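Long-range contacts in haloacid dehalogenase (PDB 3UMC), which probably hydrolyses the carbon-halogen bond of L-2-haloacids, as a member of the HAD superfamily: residues D135-A140 against P159-L164; M22-F27 against R184-P189. All coordinates share one frame; numbering follows the deposited sequence.

In the fold
From the N terminus, the chain first lays down strand 24-27, the first strand of the parallel sheet. Contact 2 is closed much later, when the end of helix 176-186 and the turn after it settle on that strand with 156 residues in between. Contact 1 lies wholly within this long excursion: strand 137-140 runs into helix 146-156 and returns as strand 162-163, closing a loop of 18 residues. The two contacts lie about 9 Å apart between centres and share the sheet, in which strand 137-140 separates strand 162-163 from strand 24-27. W137 O to I25 N and A139 O to F27 N, each 2.8 Å, are probable hydrogen bonds joining them.

Contact 1. Residues D135-A140 against P159-L164; sequences DYWLAA and PWDMLL
The side chain of D161 reaches back to the backbone of L138: L138 N donates to D161 OD2 at 2.8 Å in a nearly straight bond (167°), meeting the oxygen on its anti side and 21° out of the carboxylate plane. D161 CG lies anti to its own carbonyl carbon (chi1 -73°), beside the backbone N, and that N donates to L138 O at 2.8 Å, in the carbonyl plane. Residue D161 thus grips both polar backbone atoms of L138, while M162 N adds a weak second donor to L138 O. The other carboxylate oxygen, OD1, forms a salt bridge with NE of R154 of the second subunit, whose NH2 is also hydrogen-bonded to Y136 O.

Further on, the pairing is that of parallel strands, A139 opposite M162 and A140 opposite L163, and strand 137-140, helix 146-156 and strand 162-163 form a beta-alpha-beta unit of the Rossmann-like HAD core. A140 N donates to M162 O at 3.2 Å, and A140 O accepts from L164 N at 2.8 Å, with the donor tilted a little from the carbonyl plane. W160 lays its six-membered ring against A140, whose CB sits 3.7 Å from the ring centroid and nearly along the ring normal, a CH-pi contact over the face. On the face that A139 shares with M162, A139 CB packs against L164 CD1 at 3.8 Å.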
loop_
_atom_site.group_PDB
_atom_site.type_symbol
_atom_site.label_atom_id
_atom_site.label_comp_id
_atom_site.label_asym_id
_atom_site.label_seq_id
_atom_site.Cartn_x
_atom_site.Cartn_y
_atom_site.Cartn_z
ATOM N N ASP A 135 8.708 -4.594 -14.537
ATOM C CA ASP A 135 9.697 -3.565 -14.657
ATOM C C ASP A 135 9.469 -2.339 -13.741
ATOM O O ASP A 135 10.379 -1.594 -13.564
ATOM C CB ASP A 135 9.829 -3.203 -16.139
ATOM C CG ASP A 135 10.419 -4.404 -16.969
ATOM O OD1 ASP A 135 11.539 -4.849 -16.599
ATOM O OD2 ASP A 135 9.722 -4.964 -17.866
ATOM N N TYR A 136 8.297 -2.219 -13.097
ATOM C CA TYR A 136 7.865 -0.973 -12.428
ATOM C C TYR A 136 7.064 -1.287 -11.234
ATOM O O TYR A 136 6.360 -2.319 -11.186
ATOM C CB TYR A 136 6.995 -0.100 -13.338
ATOM C CG TYR A 136 7.600 0.177 -14.675
ATOM C CD1 TYR A 136 8.604 1.119 -14.813
ATOM C CD2 TYR A 136 7.207 -0.550 -15.798
ATOM C CE1 TYR A 136 9.202 1.354 -16.038
ATOM C CE2 TYR A 136 7.783 -0.323 -17.027
ATOM C CZ TYR A 136 8.804 0.610 -17.122
ATOM O OH TYR A 136 9.388 0.837 -18.313
ATOM N N TRP A 137 7.218 -0.466 -10.214
ATOM C CA TRP A 137 6.322 -0.517 -9.111
ATOM C C TRP A 137 4.992 0.008 -9.619
ATOM O O TRP A 137 4.930 1.013 -10.341
ATOM C CB TRP A 137 6.775 0.421 -7.965
ATOM C CG TRP A 137 7.954 -0.054 -7.195
ATOM C CD1 TRP A 137 8.462 -1.319 -7.161
ATOM C CD2 TRP A 137 8.763 0.725 -6.315
ATOM N NE1 TRP A 137 9.541 -1.365 -6.308
ATOM C CE2 TRP A 137 9.747 -0.119 -5.787
ATOM C CE3 TRP A 137 8.719 2.042 -5.884
ATOM C CZ2 TRP A 137 10.706 0.326 -4.884
ATOM C CZ3 TRP A 137 9.700 2.492 -5.014
ATOM C CH2 TRP A 137 10.661 1.631 -4.517
ATOM N N LEU A 138 3.942 -0.591 -9.159
ATOM C CA LEU A 138 2.585 -0.145 -9.516
ATOM C C LEU A 138 1.875 0.330 -8.289
ATOM O O LEU A 138 1.781 -0.398 -7.282
ATOM C CB LEU A 138 1.756 -1.281 -10.159
ATOM C CG LEU A 138 2.386 -2.119 -11.270
ATOM C CD1 LEU A 138 1.378 -3.151 -11.862
ATOM C CD2 LEU A 138 3.037 -1.216 -12.373
ATOM N N ALA A 139 1.326 1.541 -8.360
ATOM C CA ALA A 139 0.548 2.051 -7.218
ATOM C C ALA A 139 -0.711 2.775 -7.650
ATOM O O ALA A 139 -0.731 3.445 -8.655
ATOM C CB ALA A 139 1.464 2.964 -6.344
ATOM N N ALA A 140 -1.788 2.567 -6.899
ATOM C CA ALA A 140 -3.023 3.229 -7.085
ATOM C C ALA A 140 -2.869 4.654 -6.614
ATOM O O ALA A 140 -2.342 4.896 -5.533
ATOM C CB ALA A 140 -4.198 2.510 -6.246
ATOM N N PRO A 159 -2.999 -6.260 -9.075
ATOM C CA PRO A 159 -1.756 -6.592 -8.381
ATOM C C PRO A 159 -0.907 -5.321 -8.088
ATOM O O PRO A 159 0.095 -5.135 -8.732
ATOM C CB PRO A 159 -1.053 -7.443 -9.388
ATOM C CG PRO A 159 -1.397 -6.673 -10.740
ATOM C CD PRO A 159 -2.877 -6.396 -10.535
ATOM N N TRP A 160 -1.304 -4.550 -7.064
ATOM C CA TRP A 160 -0.643 -3.340 -6.617
ATOM C C TRP A 160 0.592 -3.672 -5.784
ATOM O O TRP A 160 0.580 -4.611 -5.016
ATOM C CB TRP A 160 -1.558 -2.540 -5.684
ATOM C CG TRP A 160 -2.773 -2.023 -6.300
ATOM C CD1 TRP A 160 -4.059 -2.297 -5.909
ATOM C CD2 TRP A 160 -2.866 -1.200 -7.460
ATOM N NE1 TRP A 160 -4.946 -1.619 -6.719
ATOM C CE2 TRP A 160 -4.240 -0.966 -7.697
ATOM C CE3 TRP A 160 -1.935 -0.549 -8.255
ATOM C CZ2 TRP A 160 -4.676 -0.131 -8.692
ATOM C CZ3 TRP A 160 -2.358 0.282 -9.205
ATOM C CH2 TRP A 160 -3.736 0.467 -9.464
ATOM N N ASP A 161 1.642 -2.911 -5.949
ATOM C CA ASP A 161 2.717 -2.905 -4.946
ATOM C C ASP A 161 2.263 -2.045 -3.761
ATOM O O ASP A 161 2.562 -2.361 -2.633
ATOM C CB ASP A 161 3.944 -2.281 -5.511
ATOM C CG ASP A 161 4.627 -3.165 -6.508
ATOM O OD1 ASP A 161 5.329 -4.070 -6.034
ATOM O OD2 ASP A 161 4.488 -2.938 -7.747
HETATM N N MSE A 162 1.520 -0.967 -4.022
HETATM C CA MSE A 162 1.137 -0.019 -2.971
HETATM C C MSE A 162 -0.145 0.708 -3.365
HETATM O O MSE A 162 -0.439 0.885 -4.555
HETATM C CB MSE A 162 2.274 1.000 -2.841
HETATM C CG MSE A 162 2.152 2.072 -1.745
HETATM SE SE MSE A 162 1.734 1.413 0.043
HETATM C CE MSE A 162 1.493 3.163 1.033
ATOM N N LEU A 163 -0.871 1.185 -2.380
ATOM C CA LEU A 163 -2.029 1.995 -2.634
ATOM C C LEU A 163 -1.741 3.385 -2.004
ATOM O O LEU A 163 -1.355 3.479 -0.802
ATOM C CB LEU A 163 -3.285 1.413 -1.987
ATOM C CG LEU A 163 -3.851 0.002 -2.342
ATOM C CD1 LEU A 163 -4.882 -0.371 -1.204
ATOM C CD2 LEU A 163 -4.636 0.015 -3.573
ATOM N N LEU A 164 -1.935 4.438 -2.805
ATOM C CA LEU A 164 -1.630 5.813 -2.362
ATOM C C LEU A 164 -2.834 6.713 -2.516
ATOM O O LEU A 164 -2.910 7.467 -3.439
ATOM C CB LEU A 164 -0.454 6.383 -3.174
ATOM C CG LEU A 164 0.824 5.624 -2.902
ATOM C CD1 LEU A 164 1.861 5.895 -3.957
ATOM C CD2 LEU A 164 1.337 5.800 -1.489
#

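Contact 2. Residues M22-F27 against R184-P189; sequences MRAILF and RLLDLP
A24 presents its methyl to two leucines at once: CB lies 3.6 Å from L188 CD1 and 3.8 Å from L186 CD1. The small bump of the alanine therefore fits the hollow between two larger side chains that project toward strand 24-27 from the helix end and the turn beyond it. The CA atoms of A24 and L186 remain 8.1 Å apart, and the contacts across that gap are all made by side chains.

L186 CG is anti to its carbonyl carbon (chi1 -67°), which takes CD1 to A24 and L26. That methyl is shared, since it also meets L26 CD2 at 3.9 Å, and the two leucine side chains run antiparallel alongside each other. At the other end L188 forks over R23: its CD2 comes within 3.9 Å of R23 CD, while its CD1 turns to A24. The R23 chain lies roughly perpendicular to that of L188, so the aliphatic part of the arginine borders the leucine branches, and its NE continues to a salt bridge with E192.

Helix 176-186 ends in a Schellman motif, which is consistent with this placement of the two leucines. D187 takes positive phi (59°), its N donates to R184 O at 3.0 Å, and L186 and L188 both direct their CB atoms at strand 24-27. Helix and strand here belong to the alpha/beta core, with W137 of the neighbouring strand also touching L186.

No hydrogen bond crosses between the two segments; their contact is made of aliphatic carbons, which implies that shape and exclusion of water, rather than directional bonding, hold the helix end to the sheet here.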
loop_
_atom_site.group_PDB
_atom_site.type_symbol
_atom_site.label_atom_id
_atom_site.label_comp_id
_atom_site.label_asym_id
_atom_site.label_seq_id
_atom_site.Cartn_x
_atom_site.Cartn_y
_atom_site.Cartn_z
HETATM N N MSE A 22 12.712 6.085 -14.987
HETATM C CA MSE A 22 11.326 5.885 -14.507
HETATM C C MSE A 22 11.130 4.548 -13.811
HETATM O O MSE A 22 11.346 3.510 -14.416
HETATM C CB MSE A 22 10.370 6.076 -15.683
HETATM C CG MSE A 22 8.917 6.492 -15.326
HETATM SE SE MSE A 22 7.898 4.831 -14.948
HETATM C CE MSE A 22 7.618 4.371 -16.794
ATOM N N ARG A 23 10.738 4.572 -12.526
ATOM C CA ARG A 23 10.696 3.378 -11.686
ATOM C C ARG A 23 9.330 2.945 -11.168
ATOM O O ARG A 23 9.171 1.794 -10.717
ATOM C CB ARG A 23 11.609 3.583 -10.499
ATOM C CG ARG A 23 13.131 3.564 -10.956
ATOM C CD ARG A 23 14.146 4.051 -9.891
ATOM N NE ARG A 23 15.273 4.727 -10.516
ATOM C CZ ARG A 23 16.275 4.129 -11.184
ATOM N NH1 ARG A 23 16.334 2.787 -11.346
ATOM N NH2 ARG A 23 17.240 4.892 -11.698
ATOM N N ALA A 24 8.364 3.866 -11.193
ATOM C CA ALA A 24 7.055 3.602 -10.643
ATOM C C ALA A 24 5.988 4.187 -11.556
ATOM O O ALA A 24 6.172 5.237 -12.153
ATOM C CB ALA A 24 6.942 4.208 -9.244
ATOM N N ILE A 25 4.857 3.508 -11.648
ATOM C CA ILE A 25 3.732 3.996 -12.369
ATOM C C ILE A 25 2.624 4.071 -11.369
ATOM O O ILE A 25 2.217 3.068 -10.731
ATOM C CB ILE A 25 3.294 3.061 -13.524
ATOM C CG1 ILE A 25 4.428 2.774 -14.466
ATOM C CG2 ILE A 25 2.218 3.698 -14.348
ATOM C CD1 ILE A 25 4.091 1.779 -15.540
ATOM N N LEU A 26 2.091 5.271 -11.259
ATOM C CA LEU A 26 0.895 5.514 -10.488
ATOM C C LEU A 26 -0.277 5.432 -11.466
ATOM O O LEU A 26 -0.222 5.911 -12.583
ATOM C CB LEU A 26 0.944 6.943 -9.934
ATOM C CG LEU A 26 2.082 7.375 -9.009
ATOM C CD1 LEU A 26 2.010 8.938 -8.751
ATOM C CD2 LEU A 26 1.975 6.642 -7.748
ATOM N N PHE A 27 -1.368 4.903 -10.993
ATOM C CA PHE A 27 -2.537 4.805 -11.782
ATOM C C PHE A 27 -3.735 5.421 -11.105
ATOM O O PHE A 27 -4.053 5.086 -10.014
ATOM C CB PHE A 27 -2.915 3.312 -11.949
ATOM C CG PHE A 27 -2.002 2.545 -12.791
ATOM C CD1 PHE A 27 -2.276 2.358 -14.123
ATOM C CD2 PHE A 27 -0.882 1.958 -12.249
ATOM C CE1 PHE A 27 -1.490 1.624 -14.887
ATOM C CE2 PHE A 27 -0.047 1.196 -13.054
ATOM C CZ PHE A 27 -0.351 1.025 -14.337
ATOM N N ARG A 184 6.715 11.172 -2.507
ATOM C CA ARG A 184 7.418 11.200 -1.212
ATOM C C ARG A 184 7.372 9.786 -0.629
ATOM O O ARG A 184 8.375 9.253 -0.212
ATOM C CB ARG A 184 6.752 12.247 -0.263
ATOM C CG ARG A 184 7.015 11.979 1.223
ATOM C CD ARG A 184 6.620 13.147 2.119
ATOM N NE ARG A 184 5.203 13.381 2.038
ATOM C CZ ARG A 184 4.292 12.661 2.675
ATOM N NH1 ARG A 184 4.678 11.645 3.407
ATOM N NH2 ARG A 184 2.992 12.942 2.550
ATOM N N LEU A 185 6.202 9.152 -0.599
ATOM C CA LEU A 185 6.158 7.789 -0.013
ATOM C C LEU A 185 6.951 6.729 -0.815
ATOM O O LEU A 185 7.499 5.750 -0.240
ATOM C CB LEU A 185 4.723 7.402 0.302
ATOM C CG LEU A 185 4.051 8.268 1.384
ATOM C CD1 LEU A 185 2.543 8.034 1.443
ATOM C CD2 LEU A 185 4.735 7.911 2.762
ATOM N N LEU A 186 7.043 6.907 -2.130
ATOM C CA LEU A 186 7.819 5.999 -2.966
ATOM C C LEU A 186 9.315 6.335 -2.924
ATOM O O LEU A 186 10.126 5.616 -3.483
ATOM C CB LEU A 186 7.357 6.075 -4.423
ATOM C CG LEU A 186 5.920 5.535 -4.680
ATOM C CD1 LEU A 186 5.465 5.752 -6.157
ATOM C CD2 LEU A 186 5.730 4.086 -4.226
ATOM N N ASP A 187 9.636 7.478 -2.315
ATOM C CA ASP A 187 10.991 7.972 -2.184
ATOM C C ASP A 187 11.597 8.165 -3.565
ATOM O O ASP A 187 12.710 7.726 -3.824
ATOM C CB ASP A 187 11.839 7.034 -1.338
ATOM C CG ASP A 187 13.134 7.772 -0.692
ATOM O OD1 ASP A 187 13.073 9.003 -0.432
ATOM O OD2 ASP A 187 14.174 7.100 -0.455
ATOM N N LEU A 188 10.829 8.796 -4.463
ATOM C CA LEU A 188 11.291 9.049 -5.834
ATOM C C LEU A 188 11.123 10.498 -6.222
ATOM O O LEU A 188 10.190 11.104 -5.814
ATOM C CB LEU A 188 10.549 8.162 -6.823
ATOM C CG LEU A 188 10.796 6.651 -6.824
ATOM C CD1 LEU A 188 9.665 6.002 -7.747
ATOM C CD2 LEU A 188 12.199 6.219 -7.294
ATOM N N PRO A 189 12.076 11.075 -6.976
ATOM C CA PRO A 189 11.749 12.363 -7.550
ATOM C C PRO A 189 10.614 12.168 -8.569
ATOM O O PRO A 189 10.539 11.118 -9.165
ATOM C CB PRO A 189 13.047 12.800 -8.272
ATOM C CG PRO A 189 13.804 11.494 -8.560
ATOM C CD PRO A 189 13.354 10.518 -7.470
#